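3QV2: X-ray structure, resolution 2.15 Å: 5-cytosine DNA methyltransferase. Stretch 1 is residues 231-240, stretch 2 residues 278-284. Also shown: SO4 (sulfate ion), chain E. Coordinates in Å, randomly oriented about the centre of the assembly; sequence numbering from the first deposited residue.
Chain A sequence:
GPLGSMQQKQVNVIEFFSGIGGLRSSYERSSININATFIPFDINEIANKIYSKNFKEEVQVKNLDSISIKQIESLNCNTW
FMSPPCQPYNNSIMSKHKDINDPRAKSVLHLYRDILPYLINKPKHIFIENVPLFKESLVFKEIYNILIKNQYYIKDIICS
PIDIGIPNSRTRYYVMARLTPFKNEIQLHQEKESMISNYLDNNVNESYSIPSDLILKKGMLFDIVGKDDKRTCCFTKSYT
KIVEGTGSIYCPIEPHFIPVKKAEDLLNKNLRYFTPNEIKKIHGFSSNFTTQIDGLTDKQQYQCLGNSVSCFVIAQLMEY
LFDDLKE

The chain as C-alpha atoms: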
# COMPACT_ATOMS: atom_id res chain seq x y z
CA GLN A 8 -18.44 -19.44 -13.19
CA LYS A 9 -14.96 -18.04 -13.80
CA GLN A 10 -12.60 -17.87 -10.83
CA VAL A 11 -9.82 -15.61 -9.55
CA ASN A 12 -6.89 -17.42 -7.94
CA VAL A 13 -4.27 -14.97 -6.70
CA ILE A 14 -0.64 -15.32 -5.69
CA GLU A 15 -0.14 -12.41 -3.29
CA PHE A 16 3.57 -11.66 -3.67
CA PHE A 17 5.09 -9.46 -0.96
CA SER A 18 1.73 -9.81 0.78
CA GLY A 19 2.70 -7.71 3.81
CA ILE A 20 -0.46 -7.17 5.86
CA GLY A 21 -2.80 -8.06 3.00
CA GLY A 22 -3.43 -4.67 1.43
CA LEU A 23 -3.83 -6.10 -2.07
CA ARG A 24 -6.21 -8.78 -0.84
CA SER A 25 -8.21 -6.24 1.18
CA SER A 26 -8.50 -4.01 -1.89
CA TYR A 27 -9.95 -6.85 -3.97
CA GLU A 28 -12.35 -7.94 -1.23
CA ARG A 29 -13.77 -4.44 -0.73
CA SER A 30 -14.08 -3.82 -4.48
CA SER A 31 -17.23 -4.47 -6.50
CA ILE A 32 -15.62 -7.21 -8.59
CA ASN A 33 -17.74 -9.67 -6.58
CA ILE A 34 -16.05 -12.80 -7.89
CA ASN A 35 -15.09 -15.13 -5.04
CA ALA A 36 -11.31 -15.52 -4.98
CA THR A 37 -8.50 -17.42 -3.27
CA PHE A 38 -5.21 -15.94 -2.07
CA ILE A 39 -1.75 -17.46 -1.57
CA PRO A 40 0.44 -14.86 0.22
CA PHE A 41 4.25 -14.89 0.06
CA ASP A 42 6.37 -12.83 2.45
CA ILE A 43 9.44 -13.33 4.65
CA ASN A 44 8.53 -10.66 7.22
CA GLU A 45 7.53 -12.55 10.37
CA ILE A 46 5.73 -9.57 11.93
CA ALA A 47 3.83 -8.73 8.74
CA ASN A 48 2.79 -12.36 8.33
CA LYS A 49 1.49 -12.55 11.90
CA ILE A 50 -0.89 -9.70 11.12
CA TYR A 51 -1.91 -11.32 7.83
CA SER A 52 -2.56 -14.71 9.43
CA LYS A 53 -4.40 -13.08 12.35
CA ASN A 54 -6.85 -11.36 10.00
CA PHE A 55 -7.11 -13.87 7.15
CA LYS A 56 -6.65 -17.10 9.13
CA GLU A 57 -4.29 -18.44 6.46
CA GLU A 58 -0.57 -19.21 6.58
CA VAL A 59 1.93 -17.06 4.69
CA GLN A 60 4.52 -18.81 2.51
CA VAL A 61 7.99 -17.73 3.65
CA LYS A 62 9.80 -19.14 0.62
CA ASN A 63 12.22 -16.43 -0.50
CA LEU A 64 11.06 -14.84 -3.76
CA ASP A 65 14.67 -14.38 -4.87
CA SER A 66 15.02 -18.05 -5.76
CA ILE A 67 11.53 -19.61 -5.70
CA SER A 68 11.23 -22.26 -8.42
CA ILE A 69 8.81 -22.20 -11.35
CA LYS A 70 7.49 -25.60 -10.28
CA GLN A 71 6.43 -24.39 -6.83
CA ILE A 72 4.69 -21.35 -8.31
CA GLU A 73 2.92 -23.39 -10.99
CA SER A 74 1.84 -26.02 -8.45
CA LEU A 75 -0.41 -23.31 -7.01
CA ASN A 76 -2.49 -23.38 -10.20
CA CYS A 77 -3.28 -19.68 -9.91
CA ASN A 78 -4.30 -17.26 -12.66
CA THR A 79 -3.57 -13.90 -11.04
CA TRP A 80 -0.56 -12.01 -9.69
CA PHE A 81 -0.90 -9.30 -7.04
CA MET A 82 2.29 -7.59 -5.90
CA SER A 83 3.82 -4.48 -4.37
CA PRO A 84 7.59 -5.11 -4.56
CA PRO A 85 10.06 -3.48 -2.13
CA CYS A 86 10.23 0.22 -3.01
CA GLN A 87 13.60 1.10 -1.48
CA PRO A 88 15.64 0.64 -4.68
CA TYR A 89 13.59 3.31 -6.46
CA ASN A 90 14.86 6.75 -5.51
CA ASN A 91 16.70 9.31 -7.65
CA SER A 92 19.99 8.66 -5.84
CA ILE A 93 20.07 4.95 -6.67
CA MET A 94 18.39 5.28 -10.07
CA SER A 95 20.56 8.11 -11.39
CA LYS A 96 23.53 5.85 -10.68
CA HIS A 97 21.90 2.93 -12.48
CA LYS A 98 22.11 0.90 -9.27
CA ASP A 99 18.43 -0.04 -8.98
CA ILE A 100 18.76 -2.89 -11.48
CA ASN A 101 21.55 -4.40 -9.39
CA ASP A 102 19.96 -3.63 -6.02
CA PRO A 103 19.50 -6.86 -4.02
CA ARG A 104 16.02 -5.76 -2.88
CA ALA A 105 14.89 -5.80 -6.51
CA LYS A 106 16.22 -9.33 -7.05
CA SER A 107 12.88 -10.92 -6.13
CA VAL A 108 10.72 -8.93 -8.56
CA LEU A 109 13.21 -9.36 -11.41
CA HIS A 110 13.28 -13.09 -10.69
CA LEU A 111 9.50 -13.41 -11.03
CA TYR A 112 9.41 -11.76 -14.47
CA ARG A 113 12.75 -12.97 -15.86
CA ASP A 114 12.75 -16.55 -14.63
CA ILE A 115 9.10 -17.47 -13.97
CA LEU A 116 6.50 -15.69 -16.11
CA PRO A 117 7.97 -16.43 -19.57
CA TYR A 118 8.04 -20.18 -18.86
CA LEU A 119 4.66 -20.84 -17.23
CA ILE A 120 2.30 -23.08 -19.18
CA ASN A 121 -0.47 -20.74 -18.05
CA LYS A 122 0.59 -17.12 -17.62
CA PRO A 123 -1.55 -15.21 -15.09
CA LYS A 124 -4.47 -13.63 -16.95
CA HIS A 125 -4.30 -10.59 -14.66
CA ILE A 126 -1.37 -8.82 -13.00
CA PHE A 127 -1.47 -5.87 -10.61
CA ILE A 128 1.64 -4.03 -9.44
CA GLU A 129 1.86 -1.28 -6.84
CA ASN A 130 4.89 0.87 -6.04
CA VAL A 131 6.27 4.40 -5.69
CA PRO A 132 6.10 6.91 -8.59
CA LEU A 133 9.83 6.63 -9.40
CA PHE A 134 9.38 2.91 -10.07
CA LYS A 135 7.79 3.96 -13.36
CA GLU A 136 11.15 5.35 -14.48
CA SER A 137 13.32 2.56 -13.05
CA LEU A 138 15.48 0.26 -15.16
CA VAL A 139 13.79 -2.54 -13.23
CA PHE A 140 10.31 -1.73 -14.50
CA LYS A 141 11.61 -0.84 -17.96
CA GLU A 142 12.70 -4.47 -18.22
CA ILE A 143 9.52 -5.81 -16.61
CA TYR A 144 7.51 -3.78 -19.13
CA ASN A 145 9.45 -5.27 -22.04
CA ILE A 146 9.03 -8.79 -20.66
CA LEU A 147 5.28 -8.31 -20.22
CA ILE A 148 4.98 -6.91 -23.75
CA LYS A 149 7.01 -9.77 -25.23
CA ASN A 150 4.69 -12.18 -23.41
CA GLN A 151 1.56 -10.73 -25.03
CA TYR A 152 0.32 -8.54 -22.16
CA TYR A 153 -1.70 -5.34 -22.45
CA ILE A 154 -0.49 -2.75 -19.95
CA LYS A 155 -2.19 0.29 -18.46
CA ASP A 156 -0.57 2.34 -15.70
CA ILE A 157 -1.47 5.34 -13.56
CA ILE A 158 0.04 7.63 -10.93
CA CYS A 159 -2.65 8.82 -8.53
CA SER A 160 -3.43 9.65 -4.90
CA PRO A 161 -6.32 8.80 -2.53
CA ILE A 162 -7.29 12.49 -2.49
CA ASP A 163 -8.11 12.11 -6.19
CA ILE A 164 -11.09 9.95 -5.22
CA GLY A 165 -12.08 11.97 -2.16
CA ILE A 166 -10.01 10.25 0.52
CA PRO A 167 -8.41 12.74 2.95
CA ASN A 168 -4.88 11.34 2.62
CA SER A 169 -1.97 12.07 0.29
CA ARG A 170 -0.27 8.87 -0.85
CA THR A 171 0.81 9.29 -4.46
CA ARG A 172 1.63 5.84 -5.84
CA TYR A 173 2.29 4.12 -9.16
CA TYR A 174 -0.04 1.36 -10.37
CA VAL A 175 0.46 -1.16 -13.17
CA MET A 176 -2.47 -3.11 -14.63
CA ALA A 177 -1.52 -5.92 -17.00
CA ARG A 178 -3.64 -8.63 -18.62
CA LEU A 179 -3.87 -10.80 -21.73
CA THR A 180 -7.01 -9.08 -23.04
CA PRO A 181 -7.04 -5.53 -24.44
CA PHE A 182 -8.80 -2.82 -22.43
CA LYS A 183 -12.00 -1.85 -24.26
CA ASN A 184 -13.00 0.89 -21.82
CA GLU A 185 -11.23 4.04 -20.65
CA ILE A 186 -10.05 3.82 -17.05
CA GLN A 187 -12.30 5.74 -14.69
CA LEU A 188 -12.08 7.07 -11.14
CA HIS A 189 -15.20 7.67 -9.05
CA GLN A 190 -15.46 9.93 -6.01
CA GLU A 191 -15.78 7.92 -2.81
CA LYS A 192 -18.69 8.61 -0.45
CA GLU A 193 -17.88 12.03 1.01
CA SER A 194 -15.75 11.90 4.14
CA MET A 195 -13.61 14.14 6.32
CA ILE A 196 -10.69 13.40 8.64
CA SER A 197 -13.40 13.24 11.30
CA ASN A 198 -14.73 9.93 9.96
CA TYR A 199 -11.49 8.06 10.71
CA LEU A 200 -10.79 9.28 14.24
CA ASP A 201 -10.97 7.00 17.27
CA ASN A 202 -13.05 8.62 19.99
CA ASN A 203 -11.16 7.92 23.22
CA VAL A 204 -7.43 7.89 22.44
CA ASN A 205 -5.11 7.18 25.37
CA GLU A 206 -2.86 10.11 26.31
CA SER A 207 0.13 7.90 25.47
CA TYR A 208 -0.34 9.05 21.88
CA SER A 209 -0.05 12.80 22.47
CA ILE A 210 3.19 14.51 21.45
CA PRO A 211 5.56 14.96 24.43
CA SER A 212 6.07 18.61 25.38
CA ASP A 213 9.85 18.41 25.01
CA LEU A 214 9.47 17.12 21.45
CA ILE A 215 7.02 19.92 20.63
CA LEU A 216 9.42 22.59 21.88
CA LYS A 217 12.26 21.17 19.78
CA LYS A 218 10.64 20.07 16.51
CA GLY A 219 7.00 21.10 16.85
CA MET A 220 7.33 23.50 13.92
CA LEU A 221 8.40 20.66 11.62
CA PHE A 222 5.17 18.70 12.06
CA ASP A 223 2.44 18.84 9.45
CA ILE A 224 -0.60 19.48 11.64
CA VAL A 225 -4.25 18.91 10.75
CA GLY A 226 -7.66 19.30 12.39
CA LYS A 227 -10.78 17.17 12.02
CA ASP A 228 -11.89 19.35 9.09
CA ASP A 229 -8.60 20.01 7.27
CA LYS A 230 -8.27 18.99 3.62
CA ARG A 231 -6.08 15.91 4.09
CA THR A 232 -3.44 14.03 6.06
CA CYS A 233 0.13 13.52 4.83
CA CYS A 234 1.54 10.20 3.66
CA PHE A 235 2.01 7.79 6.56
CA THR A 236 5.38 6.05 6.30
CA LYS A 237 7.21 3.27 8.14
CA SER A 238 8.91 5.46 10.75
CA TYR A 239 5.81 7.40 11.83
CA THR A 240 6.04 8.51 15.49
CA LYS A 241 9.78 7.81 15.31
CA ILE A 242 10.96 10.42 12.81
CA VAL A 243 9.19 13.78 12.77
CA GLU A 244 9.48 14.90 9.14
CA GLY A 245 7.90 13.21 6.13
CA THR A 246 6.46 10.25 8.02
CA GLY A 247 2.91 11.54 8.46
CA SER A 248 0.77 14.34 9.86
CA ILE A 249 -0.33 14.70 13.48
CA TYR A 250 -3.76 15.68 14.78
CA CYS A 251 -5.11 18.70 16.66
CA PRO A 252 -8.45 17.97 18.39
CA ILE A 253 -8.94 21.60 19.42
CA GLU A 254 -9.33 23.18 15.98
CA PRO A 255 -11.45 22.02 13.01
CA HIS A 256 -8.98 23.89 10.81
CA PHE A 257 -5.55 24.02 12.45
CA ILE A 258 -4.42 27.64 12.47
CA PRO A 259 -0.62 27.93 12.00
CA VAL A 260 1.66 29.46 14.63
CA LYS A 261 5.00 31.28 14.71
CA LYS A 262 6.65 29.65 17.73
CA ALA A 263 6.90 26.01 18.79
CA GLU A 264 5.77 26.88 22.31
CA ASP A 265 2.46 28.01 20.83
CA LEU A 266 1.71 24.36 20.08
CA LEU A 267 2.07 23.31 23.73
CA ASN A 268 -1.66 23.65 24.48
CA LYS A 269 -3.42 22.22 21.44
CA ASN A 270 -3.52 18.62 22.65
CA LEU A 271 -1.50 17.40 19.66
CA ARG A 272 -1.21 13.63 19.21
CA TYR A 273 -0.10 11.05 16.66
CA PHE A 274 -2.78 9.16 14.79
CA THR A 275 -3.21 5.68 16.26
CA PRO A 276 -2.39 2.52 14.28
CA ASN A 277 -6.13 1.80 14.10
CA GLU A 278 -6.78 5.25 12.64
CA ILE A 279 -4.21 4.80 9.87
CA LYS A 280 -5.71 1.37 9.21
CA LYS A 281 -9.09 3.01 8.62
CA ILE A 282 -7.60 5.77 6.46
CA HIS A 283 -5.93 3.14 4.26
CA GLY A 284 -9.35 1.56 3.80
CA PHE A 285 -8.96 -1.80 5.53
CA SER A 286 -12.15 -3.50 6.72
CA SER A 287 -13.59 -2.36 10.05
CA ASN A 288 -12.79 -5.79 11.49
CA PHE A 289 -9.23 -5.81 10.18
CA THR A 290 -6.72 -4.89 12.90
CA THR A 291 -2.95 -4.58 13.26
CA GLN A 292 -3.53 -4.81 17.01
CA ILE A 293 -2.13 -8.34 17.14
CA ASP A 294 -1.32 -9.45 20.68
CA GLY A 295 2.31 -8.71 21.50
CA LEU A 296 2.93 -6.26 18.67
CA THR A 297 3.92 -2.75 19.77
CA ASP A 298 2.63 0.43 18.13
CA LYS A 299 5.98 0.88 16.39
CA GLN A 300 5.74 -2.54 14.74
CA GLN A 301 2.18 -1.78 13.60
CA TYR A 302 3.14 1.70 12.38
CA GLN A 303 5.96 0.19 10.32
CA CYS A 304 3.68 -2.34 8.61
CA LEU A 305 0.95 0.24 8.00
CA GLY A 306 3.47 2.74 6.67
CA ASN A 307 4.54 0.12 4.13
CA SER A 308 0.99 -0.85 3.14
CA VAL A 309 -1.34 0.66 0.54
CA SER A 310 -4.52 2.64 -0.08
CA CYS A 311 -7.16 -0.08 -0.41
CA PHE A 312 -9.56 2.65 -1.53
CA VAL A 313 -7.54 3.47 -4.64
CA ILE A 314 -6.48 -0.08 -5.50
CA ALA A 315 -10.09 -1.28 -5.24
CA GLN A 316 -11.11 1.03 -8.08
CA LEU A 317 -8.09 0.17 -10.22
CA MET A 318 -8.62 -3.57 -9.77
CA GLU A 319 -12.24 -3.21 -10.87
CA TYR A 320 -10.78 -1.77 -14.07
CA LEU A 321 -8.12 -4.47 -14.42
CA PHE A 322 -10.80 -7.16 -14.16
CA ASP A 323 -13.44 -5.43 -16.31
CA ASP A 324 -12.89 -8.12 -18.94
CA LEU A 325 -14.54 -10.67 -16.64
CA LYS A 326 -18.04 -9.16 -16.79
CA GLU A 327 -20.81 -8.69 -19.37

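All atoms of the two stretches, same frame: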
# COMPACT_ATOMS: atom_id res chain seq x y z
N ARG A 231 -6.64 17.26 4.15
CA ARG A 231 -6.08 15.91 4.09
C ARG A 231 -4.98 15.68 5.11
O ARG A 231 -4.49 16.61 5.75
CB ARG A 231 -5.54 15.64 2.68
CG ARG A 231 -4.10 16.09 2.48
CD ARG A 231 -3.94 17.59 2.64
NE ARG A 231 -2.53 17.99 2.62
CZ ARG A 231 -1.81 18.24 3.71
NH1 ARG A 231 -2.35 18.14 4.91
NH2 ARG A 231 -0.53 18.59 3.59
N THR A 232 -4.59 14.42 5.25
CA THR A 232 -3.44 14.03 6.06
C THR A 232 -2.28 13.67 5.14
O THR A 232 -2.48 13.24 4.01
CB THR A 232 -3.76 12.82 6.94
OG1 THR A 232 -4.24 11.75 6.12
CG2 THR A 232 -4.82 13.18 7.97
N CYS A 233 -1.05 13.85 5.63
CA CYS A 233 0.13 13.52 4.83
C CYS A 233 0.35 12.02 4.74
O CYS A 233 -0.28 11.24 5.47
CB CYS A 233 1.38 14.21 5.40
SG CYS A 233 1.45 15.99 5.09
N CYS A 234 1.24 11.61 3.85
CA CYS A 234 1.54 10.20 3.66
C CYS A 234 2.12 9.58 4.93
O CYS A 234 3.12 10.07 5.47
CB CYS A 234 2.52 10.01 2.50
SG CYS A 234 3.01 8.30 2.20
N PHE A 235 1.48 8.53 5.43
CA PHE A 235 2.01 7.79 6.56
C PHE A 235 3.09 6.82 6.09
O PHE A 235 2.85 6.00 5.21
CB PHE A 235 0.90 7.01 7.27
CG PHE A 235 -0.09 7.87 8.00
CD1 PHE A 235 0.22 8.43 9.23
CD2 PHE A 235 -1.35 8.12 7.46
CE1 PHE A 235 -0.69 9.22 9.90
CE2 PHE A 235 -2.26 8.91 8.14
CZ PHE A 235 -1.93 9.46 9.36
N THR A 236 4.28 6.93 6.67
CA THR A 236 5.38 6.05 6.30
C THR A 236 5.80 5.15 7.46
O THR A 236 5.27 5.25 8.57
CB THR A 236 6.61 6.82 5.79
OG1 THR A 236 7.26 7.48 6.88
CG2 THR A 236 6.20 7.85 4.74
N LYS A 237 6.77 4.28 7.19
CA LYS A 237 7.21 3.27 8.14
C LYS A 237 7.61 3.82 9.51
O LYS A 237 7.28 3.24 10.54
CB LYS A 237 8.37 2.47 7.54
CG LYS A 237 8.76 1.23 8.32
CD LYS A 237 9.80 0.43 7.55
CE LYS A 237 10.06 -0.93 8.19
NZ LYS A 237 11.00 -1.75 7.38
N SER A 238 8.33 4.94 9.52
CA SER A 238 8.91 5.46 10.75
C SER A 238 8.03 6.50 11.46
O SER A 238 8.53 7.31 12.24
CB SER A 238 10.29 6.06 10.48
OG SER A 238 11.19 5.08 9.98
N TYR A 239 6.73 6.46 11.20
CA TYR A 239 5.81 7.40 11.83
C TYR A 239 5.90 7.28 13.35
O TYR A 239 5.97 6.17 13.88
CB TYR A 239 4.38 7.17 11.34
CG TYR A 239 3.36 8.15 11.88
CD1 TYR A 239 3.46 9.51 11.61
CD2 TYR A 239 2.30 7.71 12.66
CE1 TYR A 239 2.52 10.40 12.10
CE2 TYR A 239 1.36 8.60 13.15
CZ TYR A 239 1.48 9.94 12.87
OH TYR A 239 0.54 10.82 13.37
N THR A 240 5.89 8.42 14.03
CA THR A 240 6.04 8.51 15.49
C THR A 240 7.48 8.25 15.95
O THR A 240 7.76 8.28 17.15
CB THR A 240 5.07 7.59 16.26
OG1 THR A 240 5.53 6.23 16.22
CG2 THR A 240 3.66 7.68 15.69
N GLU A 278 -6.32 4.13 13.44
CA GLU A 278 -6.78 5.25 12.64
C GLU A 278 -6.17 5.23 11.24
O GLU A 278 -6.86 5.48 10.25
CB GLU A 278 -6.49 6.58 13.34
CG GLU A 278 -7.35 6.81 14.58
CD GLU A 278 -6.99 8.09 15.30
OE1 GLU A 278 -5.80 8.48 15.28
OE2 GLU A 278 -7.90 8.71 15.90
N ILE A 279 -4.88 4.93 11.16
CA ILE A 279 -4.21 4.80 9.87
C ILE A 279 -4.83 3.65 9.09
O ILE A 279 -5.07 3.75 7.89
CB ILE A 279 -2.70 4.52 10.04
CG1 ILE A 279 -2.05 5.63 10.87
CG2 ILE A 279 -2.03 4.38 8.69
CD1 ILE A 279 -0.56 5.43 11.08
N LYS A 280 -5.10 2.55 9.80
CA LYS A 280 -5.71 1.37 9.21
C LYS A 280 -7.03 1.72 8.53
O LYS A 280 -7.33 1.24 7.44
CB LYS A 280 -5.92 0.30 10.28
CG LYS A 280 -6.43 -1.04 9.76
CD LYS A 280 -7.95 -1.08 9.73
CE LYS A 280 -8.53 -0.87 11.11
NZ LYS A 280 -10.00 -1.11 11.13
N LYS A 281 -7.82 2.57 9.18
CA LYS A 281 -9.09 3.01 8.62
C LYS A 281 -8.89 3.96 7.44
O LYS A 281 -9.63 3.90 6.46
CB LYS A 281 -9.96 3.67 9.70
CG LYS A 281 -10.62 2.68 10.65
CD LYS A 281 -11.46 3.38 11.70
CE LYS A 281 -10.59 4.12 12.71
NZ LYS A 281 -11.40 4.74 13.80
N ILE A 282 -7.89 4.83 7.54
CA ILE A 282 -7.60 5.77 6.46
C ILE A 282 -7.13 5.04 5.20
O ILE A 282 -7.42 5.47 4.09
CB ILE A 282 -6.53 6.80 6.89
CG1 ILE A 282 -7.07 7.67 8.03
CG2 ILE A 282 -6.13 7.66 5.71
CD1 ILE A 282 -6.09 8.74 8.49
N HIS A 283 -6.41 3.94 5.39
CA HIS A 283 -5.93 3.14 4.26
C HIS A 283 -7.02 2.24 3.69
O HIS A 283 -6.81 1.56 2.68
CB HIS A 283 -4.70 2.32 4.65
CG HIS A 283 -3.45 3.13 4.79
ND1 HIS A 283 -2.19 2.56 4.82
CD2 HIS A 283 -3.26 4.47 4.89
CE1 HIS A 283 -1.29 3.51 4.94
NE2 HIS A 283 -1.90 4.68 4.99
N GLY A 284 -8.18 2.24 4.34
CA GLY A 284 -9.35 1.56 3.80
C GLY A 284 -9.44 0.07 4.06
O GLY A 284 -10.09 -0.65 3.30
S SO4 E . -13.74 1.79 15.29
O1 SO4 E . -12.52 2.15 16.00
O2 SO4 E . -14.00 2.80 14.25
O3 SO4 E . -13.57 0.46 14.69
O4 SO4 E . -14.89 1.71 16.19
O HOH W 1 -0.71 6.96 3.93

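Packing of the end of a helix (stretch 2, 278-284) against an irregular segment (stretch 1, 231-240) of the 5-cytosine DNA methyltransferase. The contact is small, burying 244 Å² summed over both sides, and it is almost wholly apolar: no direct hydrogen bond joins the two stretches. E278 opens stretch 2 with its CA-to-CB bond directed toward stretch 1, but the closest approach of its side chain, E278 CB to F235 CZ, is 6.7 Å, too far for contact, and its carboxylate is hydrogen-bonded elsewhere in the structure. Its carbonyl serves the helix instead, with I282 N donating to E278 O at 3.0 Å.

I279 makes the main contact. Its side chain (chi1 m, chi2 t) lies over one face of the F235 ring, with I279 CG1 3.9 Å from the ring centroid and only 8° off the ring normal, a CH-pi arrangement in which an aliphatic carbon sits almost squarely above the pi cloud. The tip of the same side chain reaches further: I279 CD1 is 3.6 Å from F235 CD1 and 4.0 Å from Y239 CD2, so one methyl touches both aromatic rings. Y239 is the last residue of a type I beta turn from T236, in which Y239 N donates to T236 O at 3.2 Å.

K280 and K281 take no part. Their side chains are out of reach of stretch 1, and K281 NZ instead donates to sulfate O2 at 3.3 Å, an ion probably from the crystallisation liquor.

One turn on from E278, I282 again points toward stretch 1. I282 CD1 approaches F235 CE2 at 3.8 Å, obliquely to the ring, and lies 4.3 Å from T232 OG1; that hydroxyl has its hydrogen-bonding partner elsewhere in the structure. F235, buried and itself directed toward the helix, thus meets both isoleucines and gives up 80 Å² to the contact, the largest share of any residue.

H283 leaves its CA-to-CB bond sideways, yet the end of its side chain comes nearer to stretch 1, bringing H283 NE2 to 4.3 Å from F235 CD2. The polar link here runs through water 1, which accepts from F235 N at 3.1 Å and is hydrogen-bonded to H283 NE2 at 2.8 Å, joining a backbone amide of one stretch to an imidazole of the other. H283 N still donates to I279 O at 2.8 Å. G284 then leaves helical geometry in a Schellman motif, with a phi of 83° that favours glycine, while G284 N donates to K281 O at 3.1 Å.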